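Local coordinates for glutamate receptor kainate-like protein (Pleurobrachia bachei, PDB 4ZDM) that binds glycine in its ligand-binding domain and probably serves as a subunit of a glycine-activated ion channel of the ionotropic glutamate receptor family, at residues R81-N86 with G220-S225; L10-I15 with M90-L95; G117-S122 with C203-I208; D123-S128 with D137-G142. One frame throughout, in Å; residues are numbered along the deposited sequence. Where two conformers were deposited one is given.

Contact 1: residues R81-N86 with G220-S225; sequences RDLLDN and GLRKNS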
loop_
_atom_site.group_PDB
_atom_site.type_symbol
_atom_site.label_atom_id
_atom_site.label_comp_id
_atom_site.label_asym_id
_atom_site.label_seq_id
_atom_site.Cartn_x
_atom_site.Cartn_y
_atom_site.Cartn_z
ATOM N N ARG A 81 -2.969 14.186 -2.130
ATOM C CA ARG A 81 -2.473 13.537 -3.340
ATOM C C ARG A 81 -2.044 12.075 -3.069
ATOM O O ARG A 81 -2.310 11.181 -3.879
ATOM C CB ARG A 81 -1.318 14.359 -3.929
ATOM C CG ARG A 81 -0.712 13.755 -5.184
ATOM C CD ARG A 81 -1.752 13.538 -6.262
ATOM N NE ARG A 81 -1.151 13.268 -7.564
ATOM C CZ ARG A 81 -0.735 14.204 -8.413
ATOM N NH1 ARG A 81 -0.837 15.493 -8.115
ATOM N NH2 ARG A 81 -0.207 13.844 -9.567
ATOM N N ASP A 82 -1.453 11.792 -1.912
ATOM C CA ASP A 82 -1.070 10.417 -1.606
ATOM C C ASP A 82 -2.309 9.535 -1.490
ATOM O O ASP A 82 -2.314 8.363 -1.893
ATOM C CB ASP A 82 -0.250 10.328 -0.309
ATOM C CG ASP A 82 1.228 10.591 -0.513
ATOM O OD1 ASP A 82 1.653 10.973 -1.649
ATOM O OD2 ASP A 82 1.967 10.483 0.530
ATOM N N LEU A 83 -3.378 10.033 -0.885
ATOM C CA LEU A 83 -4.645 9.302 -0.763
ATOM C C LEU A 83 -5.288 9.045 -2.136
ATOM O O LEU A 83 -5.678 7.920 -2.452
ATOM C CB LEU A 83 -5.594 10.079 0.146
ATOM C CG LEU A 83 -6.973 9.485 0.337
ATOM C CD1 LEU A 83 -6.934 8.175 1.117
ATOM C CD2 LEU A 83 -7.881 10.461 1.032
ATOM N N LEU A 84 -5.383 10.086 -2.952
ATOM C CA LEU A 84 -5.960 9.901 -4.290
ATOM C C LEU A 84 -5.164 8.969 -5.164
ATOM O O LEU A 84 -5.752 8.236 -5.980
ATOM C CB LEU A 84 -6.124 11.260 -4.956
ATOM C CG LEU A 84 -7.212 12.128 -4.370
ATOM C CD1 LEU A 84 -7.146 13.568 -4.885
ATOM C CD2 LEU A 84 -8.590 11.561 -4.612
ATOM N N ASP A 85 -3.863 8.944 -4.967
ATOM C CA ASP A 85 -2.995 8.063 -5.732
ATOM C C ASP A 85 -2.958 6.641 -5.198
ATOM O O ASP A 85 -2.238 5.814 -5.736
ATOM C CB ASP A 85 -1.552 8.584 -5.730
ATOM C CG ASP A 85 -1.347 9.829 -6.562
ATOM O OD1 ASP A 85 -2.202 10.132 -7.406
ATOM O OD2 ASP A 85 -0.262 10.462 -6.360
ATOM N N ASN A 86 -3.647 6.340 -4.090
ATOM C CA ASN A 86 -3.618 5.025 -3.481
ATOM C C ASN A 86 -2.287 4.705 -2.818
ATOM O O ASN A 86 -2.073 3.551 -2.413
ATOM C CB ASN A 86 -3.973 3.931 -4.512
ATOM C CG ASN A 86 -4.964 2.941 -3.984
ATOM O OD1 ASN A 86 -4.624 2.027 -3.305
ATOM N ND2 ASN A 86 -6.214 3.106 -4.344
ATOM N N GLY A 220 -9.560 11.524 6.420
ATOM C CA GLY A 220 -9.826 11.583 4.993
ATOM C C GLY A 220 -9.824 10.211 4.343
ATOM O O GLY A 220 -8.921 9.419 4.644
ATOM N N LEU A 221 -10.789 9.958 3.440
ATOM C CA LEU A 221 -10.915 8.672 2.775
ATOM C C LEU A 221 -11.248 8.907 1.332
ATOM O O LEU A 221 -11.830 9.946 0.999
ATOM C CB LEU A 221 -12.036 7.792 3.355
ATOM C CG LEU A 221 -11.839 7.275 4.797
ATOM C CD1 LEU A 221 -12.139 8.309 5.826
ATOM C CD2 LEU A 221 -12.753 6.067 5.021
ATOM N N ARG A 222 -10.888 7.985 0.452
ATOM C CA ARG A 222 -11.376 8.071 -0.925
ATOM C C ARG A 222 -12.889 7.927 -0.934
ATOM O O ARG A 222 -13.481 7.262 -0.095
ATOM C CB ARG A 222 -10.717 6.994 -1.822
ATOM C CG ARG A 222 -9.265 7.269 -2.123
ATOM C CD ARG A 222 -8.691 6.205 -3.056
ATOM N NE ARG A 222 -8.586 4.901 -2.427
ATOM C CZ ARG A 222 -7.566 4.554 -1.639
ATOM N NH1 ARG A 222 -6.578 5.383 -1.422
ATOM N NH2 ARG A 222 -7.557 3.351 -1.058
ATOM N N LYS A 223 -13.508 8.542 -1.942
ATOM C CA LYS A 223 -14.938 8.324 -2.150
ATOM C C LYS A 223 -15.249 6.829 -2.320
ATOM O O LYS A 223 -14.476 6.072 -2.880
ATOM C CB LYS A 223 -15.415 9.133 -3.360
ATOM C CG LYS A 223 -15.323 10.610 -3.106
ATOM C CD LYS A 223 -15.867 11.367 -4.279
ATOM C CE LYS A 223 -16.074 12.806 -3.911
ATOM N NZ LYS A 223 -17.076 13.361 -4.864
ATOM N N ASN A 224 -16.407 6.439 -1.824
ATOM C CA ASN A 224 -16.915 5.073 -1.973
ATOM C C ASN A 224 -16.098 4.036 -1.252
ATOM O O ASN A 224 -16.032 2.858 -1.601
ATOM C CB ASN A 224 -17.028 4.694 -3.464
ATOM C CG ASN A 224 -17.978 5.619 -4.211
ATOM O OD1 ASN A 224 -19.118 5.802 -3.792
ATOM N ND2 ASN A 224 -17.475 6.285 -5.239
ATOM N N SER A 225 -15.442 4.465 -0.173
ATOM C CA SER A 225 -14.637 3.528 0.583
ATOM C C SER A 225 -15.481 2.486 1.265
ATOM O O SER A 225 -16.423 2.842 1.985
ATOM C CB SER A 225 -13.816 4.252 1.655
ATOM O OG SER A 225 -13.104 3.288 2.421
#
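Arg-222, near the end of strand 205-221, reaches the C-terminal end of helix 78-84 in a buried helix-to-strand contact held by one hydrogen bond, an amide-guanidinium stack and apolar packing. Its NH1 donates to Leu-83 O over 2.9 Å, meeting a lone pair in the carbonyl plane, while the oxygen lies nearly in the guanidinium plane. The same oxygen accepts Asn-86 N, so two donors grip a carbonyl at the helix end, where helical partners run out. The arginine chain bends at chi3 (-68°), which places NE beside Asn-86 ND2. Asn-86 then lays its amide across one guanidinium face, ND2 3.4 Å from Arg-222 CZ, with the two planes 22° apart. Leu-83, its CG anti to the backbone N, pushes CD2 against the strand backbone, 3.7 Å from Leu-221 C, and a side chain on Gly-220 would point toward this leucine. Beyond the two segments, Arg-222 NH1 also bonds Thr-88 O and NH2 forms a salt bridge with Asp-89. An alanine in place of Arg-222 would probably leave Asp-89 without its charged mate, Leu-83 O with one donor fewer, and the Asn-86 amide without the flat group it stacks on. Asn-86 itself, at positive phi (71°), where asparagine is tolerated better than most residues, closes the helix in a Schellman motif.

Contact 2: residues L10-I15 with M90-L95; sequences LRLGII and MIVVAL. With GLY (glycine), chain B; SO4 (sulfate ion), chain D.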
loop_
_atom_site.group_PDB
_atom_site.type_symbol
_atom_site.label_atom_id
_atom_site.label_comp_id
_atom_site.label_asym_id
_atom_site.label_seq_id
_atom_site.Cartn_x
_atom_site.Cartn_y
_atom_site.Cartn_z
ATOM N N LEU A 10 -3.836 -1.384 6.025
ATOM C CA LEU A 10 -4.002 0.003 5.589
ATOM C C LEU A 10 -2.756 0.811 5.722
ATOM O O LEU A 10 -1.991 0.633 6.680
ATOM C CB LEU A 10 -5.112 0.682 6.386
ATOM C CG LEU A 10 -6.486 0.040 6.380
ATOM C CD1 LEU A 10 -7.421 0.853 7.319
ATOM C CD2 LEU A 10 -7.066 -0.044 4.993
ATOM N N ARG A 11 -2.505 1.699 4.774
ATOM C CA ARG A 11 -1.462 2.699 4.884
ATOM C C ARG A 11 -2.160 4.002 5.254
ATOM O O ARG A 11 -3.140 4.411 4.650
ATOM C CB ARG A 11 -0.668 2.875 3.610
ATOM C CG ARG A 11 0.354 1.795 3.352
ATOM C CD ARG A 11 -0.248 0.614 2.621
ATOM N NE ARG A 11 0.817 -0.337 2.253
ATOM C CZ ARG A 11 0.632 -1.422 1.532
ATOM N NH1 ARG A 11 -0.551 -1.720 1.047
ATOM N NH2 ARG A 11 1.663 -2.209 1.301
ATOM N N LEU A 12 -1.667 4.650 6.300
ATOM C CA LEU A 12 -2.314 5.816 6.883
ATOM C C LEU A 12 -1.409 7.025 6.730
ATOM O O LEU A 12 -0.241 7.018 7.124
ATOM C CB LEU A 12 -2.664 5.570 8.348
ATOM C CG LEU A 12 -3.548 4.360 8.583
ATOM C CD1 LEU A 12 -3.793 4.201 10.067
ATOM C CD2 LEU A 12 -4.845 4.344 7.855
ATOM N N GLY A 13 -1.978 8.107 6.198
ATOM C CA GLY A 13 -1.228 9.302 5.925
ATOM C C GLY A 13 -1.089 10.200 7.145
ATOM O O GLY A 13 -2.073 10.508 7.808
ATOM N N ILE A 14 0.143 10.634 7.432
ATOM C CA ILE A 14 0.456 11.464 8.597
ATOM C C ILE A 14 1.359 12.624 8.201
ATOM O O ILE A 14 2.152 12.520 7.263
ATOM C CB ILE A 14 1.157 10.674 9.733
ATOM C CG1 ILE A 14 2.509 10.156 9.311
ATOM C CG2 ILE A 14 0.288 9.518 10.160
ATOM C CD1 ILE A 14 3.406 9.768 10.519
ATOM N N ILE A 15 1.267 13.703 8.986
ATOM C CA ILE A 15 2.245 14.781 9.084
ATOM C C ILE A 15 2.396 15.038 10.557
ATOM O O ILE A 15 1.439 15.324 11.232
ATOM C CB ILE A 15 1.811 16.059 8.361
ATOM C CG1 ILE A 15 1.801 15.845 6.846
ATOM C CG2 ILE A 15 2.765 17.222 8.709
ATOM C CD1 ILE A 15 1.253 16.974 6.069
ATOM N N MET A 90 -6.113 6.086 4.088
ATOM C CA MET A 90 -6.855 6.982 4.938
ATOM C C MET A 90 -5.888 7.995 5.504
ATOM O O MET A 90 -4.751 7.628 5.818
ATOM C CB MET A 90 -7.601 6.201 6.062
ATOM C CG MET A 90 -8.416 7.070 6.959
ATOM S SD MET A 90 -9.640 6.151 7.960
ATOM C CE MET A 90 -8.589 5.159 8.931
ATOM N N ILE A 91 -6.318 9.238 5.612
ATOM C CA ILE A 91 -5.502 10.313 6.195
ATOM C C ILE A 91 -5.906 10.461 7.630
ATOM O O ILE A 91 -7.091 10.620 7.915
ATOM C CB ILE A 91 -5.723 11.603 5.437
ATOM C CG1 ILE A 91 -5.282 11.485 3.990
ATOM C CG2 ILE A 91 -5.051 12.763 6.166
ATOM C CD1 ILE A 91 -5.750 12.653 3.099
ATOM N N VAL A 92 -4.931 10.416 8.555
ATOM C CA VAL A 92 -5.247 10.402 9.997
ATOM C C VAL A 92 -4.633 11.543 10.778
ATOM O O VAL A 92 -4.627 11.477 12.019
ATOM C CB VAL A 92 -4.892 9.021 10.607
ATOM C CG1 VAL A 92 -5.696 7.903 9.902
ATOM C CG2 VAL A 92 -3.404 8.744 10.587
ATOM N N VAL A 93 -4.243 12.620 10.116
ATOM C CA VAL A 93 -4.084 13.915 10.779
ATOM C C VAL A 93 -5.465 14.423 11.161
ATOM O O VAL A 93 -6.487 13.798 10.805
ATOM C CB VAL A 93 -3.375 14.931 9.914
ATOM C CG1 VAL A 93 -1.956 14.426 9.503
ATOM C CG2 VAL A 93 -4.166 15.347 8.669
ATOM N N ALA A 94 -5.521 15.562 11.848
ATOM C CA ALA A 94 -6.770 16.280 12.015
ATOM C C ALA A 94 -6.965 17.064 10.746
ATOM O O ALA A 94 -6.473 18.190 10.537
ATOM C CB ALA A 94 -6.711 17.181 13.262
ATOM N N LEU A 95 -7.643 16.395 9.809
ATOM C CA LEU A 95 -7.796 16.945 8.463
ATOM C C LEU A 95 -9.049 17.780 8.387
ATOM O O LEU A 95 -10.168 17.305 8.649
ATOM C CB LEU A 95 -7.848 15.831 7.416
ATOM C CG LEU A 95 -7.652 16.279 5.981
ATOM C CD1 LEU A 95 -6.232 16.762 5.714
ATOM C CD2 LEU A 95 -8.038 15.177 5.003
HETATM N N GLY B . -5.439 20.632 9.904
HETATM C CA GLY B . -4.788 21.296 8.745
HETATM C C GLY B . -5.360 20.930 7.420
HETATM O O GLY B . -4.997 21.504 6.381
HETATM O OXT GLY B . -6.226 20.008 7.329
HETATM S S SO4 D . 3.783 -0.847 4.323
HETATM O O1 SO4 D . 4.838 0.124 4.778
HETATM O O2 SO4 D . 3.634 -0.708 2.855
HETATM O O3 SO4 D . 2.496 -0.457 4.994
HETATM O O4 SO4 D . 4.117 -2.234 4.664
#
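Arg-11 O takes a weak bond from Met-90 N at 3.5 Å, the first link between strands 10-13 and 90-92. The Arg-11 side chain turns away from this pairing: its chain bends at chi2 (87°), which turns CD, and farther out NE and NH2 each lie 2.9 Å from O2 of a sulfate ion, near the guanidinium plane. The sulfate probably comes from the crystallisation liquor; Arg-32 of the second subunit also binds it. Leu-12 lies beside Met-90, both pointing the same way, with Leu-12 CD2 3.8 Å from Met-90 CB. Gly-13 then completes a parallel pairing, its N donating to Met-90 O at 2.8 Å and its O accepting Val-92 N at 3.0 Å. Strands 8-13 and 90-92 are neighbours in the parallel part of the sheet of one lobe of the periplasmic-binding-protein-like clamshell. Gly-13 pairs with Ile-91, their CA atoms 4.4 Å apart, and contributes only backbone here. Past the strand, Ile-14 packs CG2 against Val-92 CG2. Ile-15 meets Val-93, whose CG1 sits 3.3 Å from Ile-15 N, a buried amide without a partner in the model. The chain turns a corner at Val-93, bringing Ala-94 O to the amino group of the bound glycine, which it accepts at 2.7 Å.

Contact 3: residues G117-S122 with C203-I208; sequences GALVKS and CDIVQI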
loop_
_atom_site.group_PDB
_atom_site.type_symbol
_atom_site.label_atom_id
_atom_site.label_comp_id
_atom_site.label_asym_id
_atom_site.label_seq_id
_atom_site.Cartn_x
_atom_site.Cartn_y
_atom_site.Cartn_z
ATOM N N GLY A 117 -8.230 31.177 14.006
ATOM C CA GLY A 117 -7.877 32.262 14.895
ATOM C C GLY A 117 -6.694 33.012 14.351
ATOM O O GLY A 117 -5.802 32.436 13.761
ATOM N N ALA A 118 -6.705 34.310 14.606
ATOM C CA ALA A 118 -5.610 35.200 14.223
ATOM C C ALA A 118 -4.823 35.521 15.487
ATOM O O ALA A 118 -5.378 36.189 16.381
ATOM C CB ALA A 118 -6.169 36.438 13.590
ATOM N N LEU A 119 -3.597 35.005 15.598
ATOM C CA LEU A 119 -2.823 35.170 16.816
ATOM C C LEU A 119 -1.592 36.047 16.530
ATOM O O LEU A 119 -1.056 36.058 15.408
ATOM C CB LEU A 119 -2.448 33.802 17.404
ATOM C CG LEU A 119 -3.516 33.135 18.273
ATOM C CD1 LEU A 119 -4.788 32.777 17.516
ATOM C CD2 LEU A 119 -2.879 31.903 18.946
ATOM N N VAL A 120 -1.159 36.790 17.554
ATOM C CA VAL A 120 -0.098 37.789 17.381
ATOM C C VAL A 120 0.634 37.950 18.699
ATOM O O VAL A 120 0.034 37.739 19.752
ATOM C CB VAL A 120 -0.697 39.143 16.893
ATOM C CG1 VAL A 120 -1.559 39.779 17.990
ATOM C CG2 VAL A 120 0.398 40.103 16.385
ATOM N N LYS A 121 1.893 38.387 18.616
ATOM C CA LYS A 121 2.649 38.781 19.831
ATOM C C LYS A 121 2.119 40.168 20.251
ATOM O O LYS A 121 2.120 41.096 19.466
ATOM C CB LYS A 121 4.147 38.801 19.561
ATOM C CG LYS A 121 5.021 39.055 20.807
ATOM C CD LYS A 121 6.490 39.198 20.388
ATOM C CE LYS A 121 7.337 39.875 21.463
ATOM N NZ LYS A 121 8.700 40.151 20.913
ATOM N N SER A 122 1.593 40.260 21.460
ATOM C CA SER A 122 0.917 41.487 21.914
ATOM C C SER A 122 1.879 42.664 21.982
ATOM O O SER A 122 2.970 42.548 22.537
ATOM C CB SER A 122 0.271 41.268 23.289
ATOM O OG SER A 122 -0.521 42.392 23.657
ATOM N N CYS A 203 2.629 33.845 27.348
ATOM C CA CYS A 203 1.743 34.916 27.804
ATOM C C CYS A 203 1.712 36.133 26.864
ATOM O O CYS A 203 0.750 36.880 26.848
ATOM C CB CYS A 203 2.147 35.345 29.221
ATOM S SG CYS A 203 1.937 33.996 30.434
ATOM N N ASP A 204 2.742 36.310 26.057
ATOM C CA ASP A 204 2.766 37.438 25.128
ATOM C C ASP A 204 1.918 37.219 23.848
ATOM O O ASP A 204 1.834 38.103 23.003
ATOM C CB ASP A 204 4.217 37.755 24.731
ATOM C CG ASP A 204 5.051 36.501 24.430
ATOM O OD1 ASP A 204 4.649 35.375 24.829
ATOM O OD2 ASP A 204 6.144 36.658 23.825
ATOM N N ILE A 205 1.342 36.029 23.698
ATOM C CA ILE A 205 0.597 35.688 22.474
ATOM C C ILE A 205 -0.854 35.887 22.785
ATOM O O ILE A 205 -1.361 35.360 23.794
ATOM C CB ILE A 205 0.895 34.259 22.026
ATOM C CG1 ILE A 205 2.386 34.093 21.705
ATOM C CG2 ILE A 205 0.032 33.869 20.794
ATOM C CD1 ILE A 205 2.950 35.021 20.686
ATOM N N VAL A 206 -1.536 36.662 21.949
ATOM C CA VAL A 206 -2.972 36.873 22.111
ATOM C C VAL A 206 -3.734 36.618 20.815
ATOM O O VAL A 206 -3.184 36.701 19.712
ATOM C CB VAL A 206 -3.271 38.292 22.580
ATOM C CG1 VAL A 206 -2.566 38.551 23.919
ATOM C CG2 VAL A 206 -2.863 39.293 21.542
ATOM N N GLN A 207 -5.030 36.390 20.961
ATOM C CA GLN A 207 -5.907 36.212 19.815
ATOM C C GLN A 207 -6.629 37.513 19.490
ATOM O O GLN A 207 -7.152 38.195 20.373
ATOM C CB GLN A 207 -6.920 35.092 20.082
ATOM C CG GLN A 207 -7.871 34.922 18.924
ATOM C CD GLN A 207 -8.727 33.614 18.941
ATOM O OE1 GLN A 207 -9.607 33.419 18.072
ATOM N NE2 GLN A 207 -8.470 32.748 19.859
ATOM N N ILE A 208 -6.610 37.883 18.229
ATOM C CA ILE A 208 -7.333 39.070 17.773
ATOM C C ILE A 208 -8.804 38.767 17.506
ATOM O O ILE A 208 -9.138 38.020 16.573
ATOM C CB ILE A 208 -6.722 39.609 16.508
ATOM C CG1 ILE A 208 -5.285 40.068 16.749
ATOM C CG2 ILE A 208 -7.563 40.770 15.961
ATOM C CD1 ILE A 208 -4.467 40.231 15.498
HETATM O O HOH W 1 -9.319 35.367 15.774
#
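Val-120 turns CG1 between its backbone N and carbonyl carbon (chi1 68°), and Val-206 does the same with CG2, which brings Val-120 CG1 and Val-206 CG2 to 3.8 Å. As residues of one bridge pair, the valines put their side chains on the same face, lying side by side. Val-120 CG1 also touches Ile-208 CD1, and beta-branched residues suit this place because they fill the face with short, stiff side chains. On the other face Leu-119 sends CD2 to Ile-205 CG2 at 4.0 Å, the two chains crossing at about a right angle, while its CD1 lies against the aliphatic part of Gln-207. Gln-207 OE1 bonds Thr-211 outside the segments. Val-120 and Val-206 form the hydrogen-bonded pair, with Val-120 N to Val-206 O at 3.0 Å and Val-206 N to Val-120 O at 2.9 Å. Further bonds join Ile-208 N to Ala-118 O at 2.8 Å and Ser-122 N to Asp-204 O at 2.7 Å. At the Ala-118 end, water 1 accepts from Ala-118 N and donates to Ile-208 O. Lys-121 and Asp-204 bring opposite charges near each other, but NZ and OD2 stay 5.2 Å apart. Val-187 of strand 186-192 packs on Val-120, Ala-118 and Ile-208. Strand 112-121 thus lies between strands 186-192 and 205-221 as part of an antiparallel stretch of the mixed sheet in this bilobed ligand-binding domain.

Contact 4: residues D123-S128 with D137-G142; sequences DGTDLS and DKYQWG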
loop_
_atom_site.group_PDB
_atom_site.type_symbol
_atom_site.label_atom_id
_atom_site.label_comp_id
_atom_site.label_asym_id
_atom_site.label_seq_id
_atom_site.Cartn_x
_atom_site.Cartn_y
_atom_site.Cartn_z
ATOM N N ASP A 123 1.457 43.781 21.393
ATOM C CA ASP A 123 2.220 45.026 21.383
ATOM C C ASP A 123 1.530 46.081 22.225
ATOM O O ASP A 123 2.023 47.200 22.340
ATOM C CB ASP A 123 2.374 45.565 19.956
ATOM C CG ASP A 123 3.428 44.839 19.164
ATOM O OD1 ASP A 123 4.283 44.172 19.782
ATOM O OD2 ASP A 123 3.410 44.944 17.918
ATOM N N GLY A 124 0.379 45.730 22.797
ATOM C CA GLY A 124 -0.494 46.716 23.406
ATOM C C GLY A 124 -1.415 47.336 22.367
ATOM O O GLY A 124 -2.630 47.416 22.577
ATOM N N THR A 125 -0.840 47.765 21.241
ATOM C CA THR A 125 -1.623 48.296 20.119
ATOM C C THR A 125 -2.182 47.173 19.249
ATOM O O THR A 125 -2.131 47.250 18.017
ATOM C CB THR A 125 -0.792 49.219 19.198
ATOM O OG1 THR A 125 0.217 48.448 18.532
ATOM C CG2 THR A 125 -0.146 50.359 19.988
ATOM N N ASP A 126 -2.710 46.134 19.883
ATOM C CA ASP A 126 -3.251 45.010 19.145
ATOM C C ASP A 126 -4.533 45.428 18.435
ATOM O O ASP A 126 -5.220 46.370 18.840
ATOM C CB ASP A 126 -3.528 43.831 20.069
ATOM C CG ASP A 126 -2.377 43.546 21.021
ATOM O OD1 ASP A 126 -1.197 43.758 20.651
ATOM O OD2 ASP A 126 -2.662 43.110 22.153
ATOM N N LEU A 127 -4.825 44.716 17.358
ATOM C CA LEU A 127 -6.042 44.888 16.590
ATOM C C LEU A 127 -7.225 44.299 17.336
ATOM O O LEU A 127 -7.052 43.532 18.288
ATOM C CB LEU A 127 -5.876 44.216 15.230
ATOM C CG LEU A 127 -4.700 44.776 14.424
ATOM C CD1 LEU A 127 -4.432 43.967 13.178
ATOM C CD2 LEU A 127 -5.004 46.205 14.035
ATOM N N SER A 128 -8.427 44.636 16.902
ATOM C CA SER A 128 -9.612 44.187 17.619
ATOM C C SER A 128 -10.386 43.135 16.831
ATOM O O SER A 128 -11.146 42.352 17.399
ATOM C CB SER A 128 -10.521 45.377 17.944
ATOM O OG SER A 128 -9.854 46.290 18.814
ATOM N N ASP A 137 -0.830 49.069 8.417
ATOM C CA ASP A 137 0.478 48.699 7.882
ATOM C C ASP A 137 1.491 48.378 8.977
ATOM O O ASP A 137 2.681 48.242 8.703
ATOM C CB ASP A 137 1.018 49.818 6.981
ATOM C CG ASP A 137 0.844 51.201 7.590
ATOM O OD1 ASP A 137 1.161 51.377 8.789
ATOM O OD2 ASP A 137 0.387 52.112 6.861
ATOM N N LYS A 138 1.031 48.259 10.216
ATOM C CA LYS A 138 1.903 47.872 11.316
ATOM C C LYS A 138 2.220 46.374 11.315
ATOM O O LYS A 138 3.346 45.967 11.584
ATOM C CB LYS A 138 1.260 48.249 12.649
ATOM C CG LYS A 138 2.056 47.823 13.885
ATOM C CD LYS A 138 1.458 48.453 15.139
ATOM C CE LYS A 138 2.078 47.914 16.414
ATOM N NZ LYS A 138 3.521 47.604 16.275
ATOM N N TYR A 139 1.216 45.559 11.005
ATOM C CA TYR A 139 1.380 44.112 11.085
ATOM C C TYR A 139 1.351 43.469 9.727
ATOM O O TYR A 139 0.482 43.772 8.912
ATOM C CB TYR A 139 0.275 43.507 11.919
ATOM C CG TYR A 139 0.277 43.971 13.334
ATOM C CD1 TYR A 139 1.103 43.384 14.275
ATOM C CD2 TYR A 139 -0.531 45.029 13.726
ATOM C CE1 TYR A 139 1.114 43.828 15.592
ATOM C CE2 TYR A 139 -0.530 45.480 15.036
ATOM C CZ TYR A 139 0.294 44.878 15.958
ATOM O OH TYR A 139 0.275 45.328 17.253
ATOM N N GLN A 140 2.322 42.591 9.497
ATOM C CA GLN A 140 2.220 41.588 8.447
ATOM C C GLN A 140 1.305 40.466 8.944
ATOM O O GLN A 140 1.051 40.330 10.133
ATOM C CB GLN A 140 3.572 40.982 8.103
ATOM C CG GLN A 140 4.546 41.959 7.449
ATOM C CD GLN A 140 5.808 41.254 7.035
ATOM O OE1 GLN A 140 6.690 41.025 7.857
ATOM N NE2 GLN A 140 5.877 40.844 5.769
ATOM N N TRP A 141 0.800 39.666 8.016
ATOM C CA TRP A 141 0.114 38.448 8.434
ATOM C C TRP A 141 0.428 37.325 7.465
ATOM O O TRP A 141 0.871 37.548 6.351
ATOM C CB TRP A 141 -1.387 38.677 8.534
ATOM C CG TRP A 141 -2.088 39.038 7.253
ATOM C CD1 TRP A 141 -2.745 38.167 6.421
ATOM C CD2 TRP A 141 -2.253 40.335 6.677
ATOM N NE1 TRP A 141 -3.295 38.836 5.366
ATOM C CE2 TRP A 141 -3.006 40.175 5.501
ATOM C CE3 TRP A 141 -1.827 41.626 7.042
ATOM C CZ2 TRP A 141 -3.341 41.244 4.679
ATOM C CZ3 TRP A 141 -2.167 42.680 6.216
ATOM C CH2 TRP A 141 -2.935 42.478 5.062
ATOM N N GLY A 142 0.215 36.087 7.914
ATOM C CA GLY A 142 0.607 34.921 7.177
ATOM C C GLY A 142 -0.275 33.698 7.363
ATOM O O GLY A 142 -0.949 33.562 8.360
HETATM O O HOH W 2 0.066 43.089 18.609
#
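Asp-123 and Lys-138 form a salt bridge at the surface, OD2 to NZ 3.1 Å, with the ammonium above the carboxylate plane. The lysine chain reaches out fully extended as far as CE and bends at chi4 (35°), which brings NZ to the acid. Loop 123-125 is poorly ordered, so this ion pair is probably mobile.

Among the polar contacts, Tyr-139 and Asp-123 reach toward each other tip to tip, with the carboxylate and ring planes only 20° apart and OD2 3.2 Å from the phenol OH. Thr-125 O lies near the ring plane at its edge, also 3.2 Å from OH. Water 2 donates to Asp-126 OD1 at 2.5 Å and accepts from Tyr-139 OH at 2.6 Å. The same Asp-126 OD1 takes Asp-123 N on its syn lone pair, which holds the loop's bend, while OD2 bonds Ser-122 OG. Gly-124 suits its positive phi, where a CB would jam against the preceding carbonyl.

Apolar packing comes from Leu-127, whose CD1 slides past the ring to 4.1 Å from Tyr-139 CD2. A phenylalanine in place of Tyr-139 would probably leave water 2 without the hydroxyl that donates to it, and the water-mediated link from the ring to Asp-126 broken.

Tyr-139 also packs on Val-120 of strand 112-121, and Leu-127 on Ile-208 of strand 205-221, while the chain from Gln-140 enters strand 140-144 beside strand 186-192.

In the fold
From the N terminus, strand 8-13 is the first to be used: contact 2 closes a loop from it to strand 90-92 and the corner at Val-93. Contact 1 opens within that loop, on helix 78-84, and closes far later at the end of strand 205-221, so the two cross; they touch, with Gly-220 O 2.8 Å from Ile-91 N. Contact 3 runs from strand 112-121 to the start of strand 205-221, nested inside contact 1, and contact 4 is nested inside contact 3. Contacts 3 and 4 pack together, about 9 Å between centres, across the chain's centre from contacts 1 and 2. Strand 205-221 thus ties the two sides together.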